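Local coordinates for protein YiiM (Escherichia coli, PDB 1O65) that is of unproven function but may bind molybdenum and act as an oxidoreductase on nitrogenous compounds, at residues A[179-184]-A[201-206]; A[195-200]-A[219-224]. All coordinates share one frame; numbering follows the deposited sequence.

Interaction 1. Residues A[179-184]-A[201-206]; sequences SDVTVQ and HRLLSA
Residues 179-182 run in an irregular, largely extended path into the start of helix 183-191, while 201-206 hold the C-terminal part of helix 197-204 and the turn that follows. The backbones come nearest at Ser179 and Ala206, whose CA atoms lie 5.4 Å apart. An ST turn shapes the first segment: Ser179 OG accepts from the backbone N of Val181 at 3.1 Å, an almost straight bond of 169°, and the same oxygen also bonds to Met112 O.

Val181 carries the apolar part. Its CG1 presses tip to tip on the methyl CB of Ala206 at 3.4 Å, and CG2 reaches CD1 of Leu203 at a looser 4.3 Å. With chi1 at 28° the valine sits off a staggered rotamer. Its CB lies over one face of the Arg202 guanidinium, toward the rim of the plane.

The polar part is softer. Arg202, bent at chi3, crosses Asp180 at about a right angle, with carboxylate and guanidinium planes 74° apart; the salt bridge from Asp180 OD1 to Arg202 NH2 is long, at 3.8 Å. A water bridges the two side chains, accepting from Arg202 NE at 2.5 Å and donating weakly to Asp180 OD2. The stronger charged partner of the arginine is Glu185, which meets NH1.

This contact sits at the entry to the three-helix region: Val181 and Val183 make backbone hydrogen bonds to Met112 and Val110, Val183 packs on strand 121-128, while Leu204, in the second segment, rests against helix 211-223.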
ATOM      1  N   SER A 179      -0.611 -15.144   6.217  1.00 22.41           N
ATOM      2  CA  SER A 179      -0.311 -15.591   4.872  1.00 22.25           C
ATOM      3  C   SER A 179       1.217 -15.682   4.737  1.00 24.45           C
ATOM      4  O   SER A 179       1.936 -15.148   5.566  1.00 23.26           O
ATOM      5  CB  SER A 179      -0.852 -14.621   3.830  1.00 22.31           C
ATOM      6  OG  SER A 179       0.134 -13.729   3.341  1.00 19.74           O
ATOM      7  N   ASP A 180       1.707 -16.306   3.680  1.00 26.94           N
ATOM      8  CA  ASP A 180       3.143 -16.352   3.440  1.00 30.24           C
ATOM      9  C   ASP A 180       3.449 -15.645   2.126  1.00 29.68           C
ATOM     10  O   ASP A 180       4.367 -16.008   1.406  1.00 30.77           O
ATOM     11  CB  ASP A 180       3.746 -17.750   3.462  1.00 36.13           C
ATOM     12  CG  ASP A 180       3.258 -18.552   2.279  1.00 43.30           C
ATOM     13  OD1 ASP A 180       2.210 -18.132   1.729  1.00 47.52           O
ATOM     14  OD2 ASP A 180       3.945 -19.544   1.922  1.00 50.17           O
ATOM     15  N   VAL A 181       2.584 -14.682   1.756  1.00 29.74           N
ATOM     16  CA  VAL A 181       2.910 -13.911   0.554  1.00 29.15           C
ATOM     17  C   VAL A 181       3.144 -12.469   0.969  1.00 27.27           C
ATOM     18  O   VAL A 181       2.257 -11.814   1.497  1.00 29.99           O
ATOM     19  CB  VAL A 181       2.007 -14.080  -0.647  1.00 32.30           C
ATOM     20  CG1 VAL A 181       0.588 -14.459  -0.321  1.00 33.78           C
ATOM     21  CG2 VAL A 181       2.026 -12.836  -1.566  1.00 29.56           C
ATOM     22  N   THR A 182       4.355 -11.991   0.767  1.00 25.43           N
ATOM     23  CA  THR A 182       4.730 -10.623   1.075  1.00 22.87           C
ATOM     24  C   THR A 182       4.137  -9.696  -0.002  1.00 22.37           C
ATOM     25  O   THR A 182       3.836 -10.138  -1.113  1.00 19.74           O
ATOM     26  CB  THR A 182       6.256 -10.430   1.011  1.00 20.92           C
ATOM     27  OG1 THR A 182       6.710 -10.700  -0.325  1.00 20.41           O
ATOM     28  CG2 THR A 182       6.998 -11.382   1.957  1.00 23.79           C
ATOM     29  N   VAL A 183       4.110  -8.423   0.317  1.00 21.20           N
ATOM     30  CA  VAL A 183       3.708  -7.359  -0.583  1.00 22.06           C
ATOM     31  C   VAL A 183       4.595  -7.376  -1.821  1.00 22.17           C
ATOM     32  O   VAL A 183       4.150  -7.278  -2.971  1.00 22.36           O
ATOM     33  CB  VAL A 183       3.767  -5.992   0.143  1.00 22.12           C
ATOM     34  CG1 VAL A 183       3.507  -4.840  -0.797  1.00 19.11           C
ATOM     35  CG2 VAL A 183       2.689  -5.973   1.253  1.00 22.08           C
ATOM     36  N   GLN A 184       5.891  -7.624  -1.630  1.00 23.36           N
ATOM     37  CA  GLN A 184       6.856  -7.686  -2.717  1.00 23.80           C
ATOM     38  C   GLN A 184       6.460  -8.795  -3.684  1.00 23.90           C
ATOM     39  O   GLN A 184       6.406  -8.557  -4.885  1.00 24.70           O
ATOM     40  CB  GLN A 184       8.277  -7.900  -2.196  1.00 25.97           C
ATOM     41  CG  GLN A 184       9.317  -8.107  -3.300  1.00 23.37           C
ATOM     42  CD  GLN A 184      10.705  -8.299  -2.679  1.00 26.61           C
ATOM     43  OE1 GLN A 184      10.957  -9.243  -1.933  1.00 25.72           O
ATOM     44  NE2 GLN A 184      11.619  -7.388  -2.979  1.00 26.91           N
ATOM     45  N   HIS A 201      -2.934 -18.657  -8.397  1.00 20.55           N
ATOM     46  CA  HIS A 201      -3.720 -19.380  -7.385  1.00 21.92           C
ATOM     47  C   HIS A 201      -3.177 -19.046  -5.989  1.00 21.41           C
ATOM     48  O   HIS A 201      -3.899 -18.859  -5.019  1.00 19.80           O
ATOM     49  CB  HIS A 201      -3.708 -20.878  -7.642  1.00 21.47           C
ATOM     50  CG  HIS A 201      -4.409 -21.706  -6.614  1.00 22.16           C
ATOM     51  ND1 HIS A 201      -3.715 -22.282  -5.555  1.00 26.86           N
ATOM     52  CD2 HIS A 201      -5.685 -22.069  -6.450  1.00 19.71           C
ATOM     53  CE1 HIS A 201      -4.564 -22.978  -4.795  1.00 22.84           C
ATOM     54  NE2 HIS A 201      -5.762 -22.847  -5.322  1.00 22.53           N
ATOM     55  N   ARG A 202      -1.866 -18.940  -5.916  1.00 20.05           N
ATOM     56  CA  ARG A 202      -1.208 -18.623  -4.651  1.00 22.76           C
ATOM     57  C   ARG A 202      -1.589 -17.239  -4.150  1.00 21.84           C
ATOM     58  O   ARG A 202      -1.958 -17.094  -2.982  1.00 20.96           O
ATOM     59  CB  ARG A 202       0.286 -18.851  -4.827  1.00 21.85           C
ATOM     60  CG  ARG A 202       1.207 -17.992  -4.004  1.00 25.28           C
ATOM     61  CD  ARG A 202       2.617 -18.651  -4.040  1.00 25.93           C
ATOM     62  NE  ARG A 202       3.227 -18.441  -2.743  1.00 25.80           N
ATOM     63  CZ  ARG A 202       4.017 -17.436  -2.442  1.00 29.08           C
ATOM     64  NH1 ARG A 202       4.274 -16.568  -3.431  1.00 28.75           N
ATOM     65  NH2 ARG A 202       4.535 -17.366  -1.206  1.00 24.59           N
ATOM     66  N   LEU A 203      -1.608 -16.211  -4.996  1.00 21.31           N
ATOM     67  CA  LEU A 203      -1.966 -14.868  -4.573  1.00 20.40           C
ATOM     68  C   LEU A 203      -3.421 -14.805  -4.147  1.00 18.83           C
ATOM     69  O   LEU A 203      -3.765 -14.182  -3.126  1.00 20.18           O
ATOM     70  CB  LEU A 203      -1.649 -13.786  -5.599  1.00 21.38           C
ATOM     71  CG  LEU A 203      -2.041 -12.343  -5.214  1.00 25.31           C
ATOM     72  CD1 LEU A 203      -1.437 -11.913  -3.886  1.00 20.81           C
ATOM     73  CD2 LEU A 203      -1.574 -11.367  -6.300  1.00 23.03           C
ATOM     74  N   LEU A 204      -4.303 -15.502  -4.828  1.00 18.19           N
ATOM     75  CA  LEU A 204      -5.728 -15.524  -4.507  1.00 18.01           C
ATOM     76  C   LEU A 204      -5.984 -16.209  -3.168  1.00 18.10           C
ATOM     77  O   LEU A 204      -7.068 -16.006  -2.619  1.00 17.28           O
ATOM     78  CB  LEU A 204      -6.560 -16.202  -5.583  1.00 19.14           C
ATOM     79  CG  LEU A 204      -6.801 -15.479  -6.909  1.00 23.62           C
ATOM     80  CD1 LEU A 204      -7.211 -16.480  -7.981  1.00 18.35           C
ATOM     81  CD2 LEU A 204      -7.892 -14.395  -6.785  1.00 20.90           C
ATOM     82  N   SER A 205      -5.033 -16.941  -2.603  1.00 17.57           N
ATOM     83  CA  SER A 205      -5.143 -17.646  -1.347  1.00 18.45           C
ATOM     84  C   SER A 205      -4.735 -16.800  -0.142  1.00 18.68           C
ATOM     85  O   SER A 205      -4.972 -17.172   1.007  1.00 19.42           O
ATOM     86  CB  SER A 205      -4.236 -18.915  -1.376  1.00 18.77           C
ATOM     87  OG  SER A 205      -4.751 -19.779  -2.420  1.00 24.11           O
ATOM     88  N   ALA A 206      -4.031 -15.715  -0.374  1.00 19.51           N
ATOM     89  CA  ALA A 206      -3.601 -14.842   0.702  1.00 21.38           C
ATOM     90  C   ALA A 206      -4.804 -14.170   1.352  1.00 23.63           C
ATOM     91  O   ALA A 206      -5.592 -13.445   0.719  1.00 23.25           O
ATOM     92  CB  ALA A 206      -2.669 -13.760   0.168  1.00 21.84           C
TER
HETATM   93  O   HOH W   1       2.745 -19.581  -0.579  1.00 45.61           O

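Interaction 2. Residues A[195-200]-A[219-224]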
ATOM      1  N   PHE A 195       2.850 -14.846 -17.205  1.00 27.22           N
ATOM      2  CA  PHE A 195       1.678 -15.612 -16.848  1.00 27.44           C
ATOM      3  C   PHE A 195       2.020 -16.919 -16.139  1.00 28.75           C
ATOM      4  O   PHE A 195       2.826 -17.739 -16.578  1.00 27.72           O
ATOM      5  CB  PHE A 195       0.837 -15.899 -18.125  1.00 24.10           C
ATOM      6  CG  PHE A 195      -0.529 -16.432 -17.729  1.00 26.93           C
ATOM      7  CD1 PHE A 195      -0.698 -17.772 -17.423  1.00 23.33           C
ATOM      8  CD2 PHE A 195      -1.608 -15.565 -17.586  1.00 24.58           C
ATOM      9  CE1 PHE A 195      -1.927 -18.228 -17.006  1.00 25.81           C
ATOM     10  CE2 PHE A 195      -2.841 -16.022 -17.168  1.00 23.07           C
ATOM     11  CZ  PHE A 195      -3.004 -17.374 -16.906  1.00 25.85           C
ATOM     12  N   ASP A 196       1.493 -17.104 -14.925  1.00 30.08           N
ATOM     13  CA  ASP A 196       1.720 -18.343 -14.176  1.00 30.93           C
ATOM     14  C   ASP A 196       0.425 -18.649 -13.436  1.00 30.42           C
ATOM     15  O   ASP A 196       0.130 -17.917 -12.478  1.00 32.34           O
ATOM     16  CB  ASP A 196       2.848 -18.205 -13.142  1.00 35.51           C
ATOM     17  CG  ASP A 196       3.212 -19.538 -12.517  1.00 38.73           C
ATOM     18  OD1 ASP A 196       3.505 -20.499 -13.270  1.00 45.40           O
ATOM     19  OD2 ASP A 196       3.217 -19.699 -11.292  1.00 40.66           O
ATOM     20  N   ASP A 197      -0.352 -19.618 -13.837  1.00 29.29           N
ATOM     21  CA  ASP A 197      -1.587 -19.902 -13.113  1.00 29.72           C
ATOM     22  C   ASP A 197      -1.354 -20.218 -11.639  1.00 29.12           C
ATOM     23  O   ASP A 197      -2.168 -19.855 -10.793  1.00 27.80           O
ATOM     24  CB  ASP A 197      -2.330 -21.092 -13.770  1.00 24.75           C
ATOM     25  CG  ASP A 197      -3.707 -21.249 -13.172  1.00 24.01           C
ATOM     26  OD1 ASP A 197      -4.567 -20.377 -13.426  1.00 24.69           O
ATOM     27  OD2 ASP A 197      -3.967 -22.222 -12.429  1.00 26.26           O
ATOM     28  N   ASP A 198      -0.317 -21.019 -11.347  1.00 28.90           N
ATOM     29  CA  ASP A 198      -0.021 -21.442  -9.998  1.00 28.75           C
ATOM     30  C   ASP A 198       0.242 -20.249  -9.072  1.00 27.17           C
ATOM     31  O   ASP A 198      -0.191 -20.215  -7.929  1.00 25.20           O
ATOM     32  CB  ASP A 198       1.164 -22.401  -9.941  1.00 33.75           C
ATOM     33  CG  ASP A 198       0.880 -23.793 -10.440  1.00 36.67           C
ATOM     34  OD1 ASP A 198      -0.293 -24.216 -10.503  1.00 38.84           O
ATOM     35  OD2 ASP A 198       1.866 -24.507 -10.754  1.00 40.07           O
ATOM     36  N   GLN A 199       0.992 -19.294  -9.576  1.00 26.17           N
ATOM     37  CA  GLN A 199       1.303 -18.066  -8.852  1.00 26.03           C
ATOM     38  C   GLN A 199       0.014 -17.281  -8.630  1.00 25.13           C
ATOM     39  O   GLN A 199      -0.185 -16.755  -7.523  1.00 23.84           O
ATOM     40  CB  GLN A 199       2.351 -17.287  -9.617  1.00 30.80           C
ATOM     41  CG  GLN A 199       3.423 -16.598  -8.825  1.00 40.39           C
ATOM     42  CD  GLN A 199       4.211 -17.507  -7.913  1.00 44.83           C
ATOM     43  OE1 GLN A 199       4.450 -17.191  -6.753  1.00 47.23           O
ATOM     44  NE2 GLN A 199       4.590 -18.671  -8.419  1.00 48.46           N
ATOM     45  N   TYR A 200      -0.889 -17.253  -9.622  1.00 22.21           N
ATOM     46  CA  TYR A 200      -2.164 -16.572  -9.436  1.00 21.89           C
ATOM     47  C   TYR A 200      -3.001 -17.316  -8.399  1.00 22.24           C
ATOM     48  O   TYR A 200      -3.634 -16.699  -7.534  1.00 21.19           O
ATOM     49  CB  TYR A 200      -2.962 -16.373 -10.733  1.00 20.37           C
ATOM     50  CG  TYR A 200      -2.138 -15.669 -11.797  1.00 21.01           C
ATOM     51  CD1 TYR A 200      -1.286 -14.620 -11.437  1.00 21.35           C
ATOM     52  CD2 TYR A 200      -2.185 -16.028 -13.119  1.00 19.28           C
ATOM     53  CE1 TYR A 200      -0.490 -13.983 -12.352  1.00 21.43           C
ATOM     54  CE2 TYR A 200      -1.404 -15.378 -14.061  1.00 19.70           C
ATOM     55  CZ  TYR A 200      -0.567 -14.362 -13.678  1.00 21.12           C
ATOM     56  OH  TYR A 200       0.212 -13.716 -14.594  1.00 21.53           O
ATOM     57  N   LYS A 219      -9.587 -12.948 -13.123  1.00 19.33           N
ATOM     58  CA  LYS A 219      -9.722 -12.740 -14.564  1.00 21.93           C
ATOM     59  C   LYS A 219      -8.518 -13.317 -15.314  1.00 21.18           C
ATOM     60  O   LYS A 219      -8.713 -13.826 -16.426  1.00 22.54           O
ATOM     61  CB  LYS A 219      -9.935 -11.318 -15.028  1.00 20.77           C
ATOM     62  CG  LYS A 219     -11.237 -10.669 -14.595  1.00 24.25           C
ATOM     63  CD  LYS A 219     -12.420 -11.517 -14.976  1.00 27.21           C
ATOM     64  CE  LYS A 219     -13.746 -10.758 -14.817  1.00 30.28           C
ATOM     65  NZ  LYS A 219     -14.853 -11.657 -15.274  1.00 30.41           N
ATOM     66  N   ARG A 220      -7.322 -13.263 -14.728  1.00 19.93           N
ATOM     67  CA  ARG A 220      -6.185 -13.828 -15.464  1.00 20.90           C
ATOM     68  C   ARG A 220      -6.294 -15.347 -15.588  1.00 20.81           C
ATOM     69  O   ARG A 220      -5.976 -15.872 -16.659  1.00 18.54           O
ATOM     70  CB  ARG A 220      -4.856 -13.459 -14.803  1.00 20.13           C
ATOM     71  CG  ARG A 220      -4.550 -11.951 -14.952  1.00 20.63           C
ATOM     72  CD  ARG A 220      -3.217 -11.708 -14.223  1.00 21.64           C
ATOM     73  NE  ARG A 220      -2.932 -10.296 -14.070  1.00 21.36           N
ATOM     74  CZ  ARG A 220      -1.750  -9.837 -13.670  1.00 21.52           C
ATOM     75  NH1 ARG A 220      -0.778 -10.712 -13.400  1.00 20.94           N
ATOM     76  NH2 ARG A 220      -1.557  -8.538 -13.565  1.00 19.50           N
ATOM     77  N   ARG A 221      -6.752 -16.033 -14.535  1.00 19.59           N
ATOM     78  CA  ARG A 221      -6.819 -17.491 -14.604  1.00 21.84           C
ATOM     79  C   ARG A 221      -7.773 -17.947 -15.711  1.00 22.83           C
ATOM     80  O   ARG A 221      -7.416 -18.868 -16.437  1.00 22.03           O
ATOM     81  CB  ARG A 221      -7.199 -18.170 -13.286  1.00 17.57           C
ATOM     82  CG  ARG A 221      -6.361 -17.725 -12.088  1.00 19.72           C
ATOM     83  CD  ARG A 221      -6.538 -18.634 -10.897  1.00 18.34           C
ATOM     84  NE  ARG A 221      -6.032 -19.998 -11.130  1.00 15.93           N
ATOM     85  CZ  ARG A 221      -6.463 -21.024 -10.407  1.00 18.14           C
ATOM     86  NH1 ARG A 221      -7.383 -20.802  -9.443  1.00 18.26           N
ATOM     87  NH2 ARG A 221      -5.997 -22.245 -10.630  1.00 17.13           N
ATOM     88  N   LEU A 222      -8.913 -17.268 -15.838  1.00 23.87           N
ATOM     89  CA  LEU A 222      -9.921 -17.655 -16.809  1.00 25.33           C
ATOM     90  C   LEU A 222      -9.608 -17.231 -18.229  1.00 25.79           C
ATOM     91  O   LEU A 222      -9.919 -17.952 -19.178  1.00 26.60           O
ATOM     92  CB  LEU A 222     -11.296 -17.115 -16.376  1.00 23.77           C
ATOM     93  CG  LEU A 222     -11.857 -17.782 -15.096  1.00 25.02           C
ATOM     94  CD1 LEU A 222     -13.035 -16.990 -14.562  1.00 22.28           C
ATOM     95  CD2 LEU A 222     -12.298 -19.209 -15.407  1.00 24.22           C
ATOM     96  N   SER A 223      -8.940 -16.087 -18.394  1.00 25.20           N
ATOM     97  CA  SER A 223      -8.629 -15.617 -19.735  1.00 24.57           C
ATOM     98  C   SER A 223      -7.328 -16.207 -20.238  1.00 24.32           C
ATOM     99  O   SER A 223      -7.108 -16.308 -21.442  1.00 23.64           O
ATOM    100  CB  SER A 223      -8.558 -14.072 -19.763  1.00 23.28           C
ATOM    101  OG  SER A 223      -7.298 -13.660 -19.266  1.00 22.06           O
ATOM    102  N   GLY A 224      -6.438 -16.581 -19.322  1.00 24.27           N
ATOM    103  CA  GLY A 224      -5.133 -17.125 -19.734  1.00 23.04           C
ATOM    104  C   GLY A 224      -4.247 -15.963 -20.169  1.00 22.98           C
ATOM    105  O   GLY A 224      -3.245 -16.148 -20.852  1.00 22.92           O
TER
HETATM  106  O   HOH W   2      -4.920 -19.902 -15.929  1.00 29.27           O
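Tyr200 and Arg220, both buried, pack together where the first turn of helix 197-204 meets the last turn of helix 211-223. The aliphatic CD of Arg220 lies over one face of the Tyr200 ring in a CH-pi contact, 4.1 Å from the centroid, and the ring and guanidinium planes are nearly perpendicular at 87°. The charged end of Arg220 runs on to a salt bridge with Glu227 and a hydrogen bond to Ala190 O, which hold the far end of the chain, extended from CG to NE. The Phe195 ring is tightly held too, between Gly224 O over one face and Tyr200 CE2 over the opposite one; its edge meets Arg220 O, with CE2 at 3.2 Å.

The outer side belongs to Asp197 and Arg221, with exposed Gly224. Arg221, bent at chi3, grips the carboxylate side-on: NE donates to Asp197 OD1 and NH2 to Asp197 OD2, both at 2.7 Å and 163°. OD2 offers its syn lone pair, whereas OD1 is approached from above the carboxylate plane; the two flat groups are tilted 34° apart. A water donates to both Asp197 OD1 and the backbone O of Arg221. An alanine in place of Arg221 would remove both guanidinium bonds and the CG contact with Tyr200 CB, and would probably loosen the hold between these two helix ends.

Gly224, the first residue past helix 211-223, turns away with positive phi, and Asp196 caps helix 197-204 by accepting from Gln199 N. Two neighbouring helices packed through a buried tyrosine-arginine pair and an outer salt bridge fit the three-helix domain of YiiM-like proteins.

From the N terminus, the chain completes all its strands before reaching 179-184, the lead into helix 183-191. It then passes 195-200, where helix 197-204 starts, and 201-206, where that helix finishes and interaction 1 closes a loop around helix 183-191. Helix 211-223 follows, and at 219-224 interaction 2 closes the second loop. Because the segments alternate, the two loops cross, sharing helix 197-204: interaction 1 ties its C-terminal end to the entry from the strands, interaction 2 its N-terminal end to the last turn of helix 211-223. Their centres are 14 Å apart, and Arg221 bridges them by packing on His201 and Leu204.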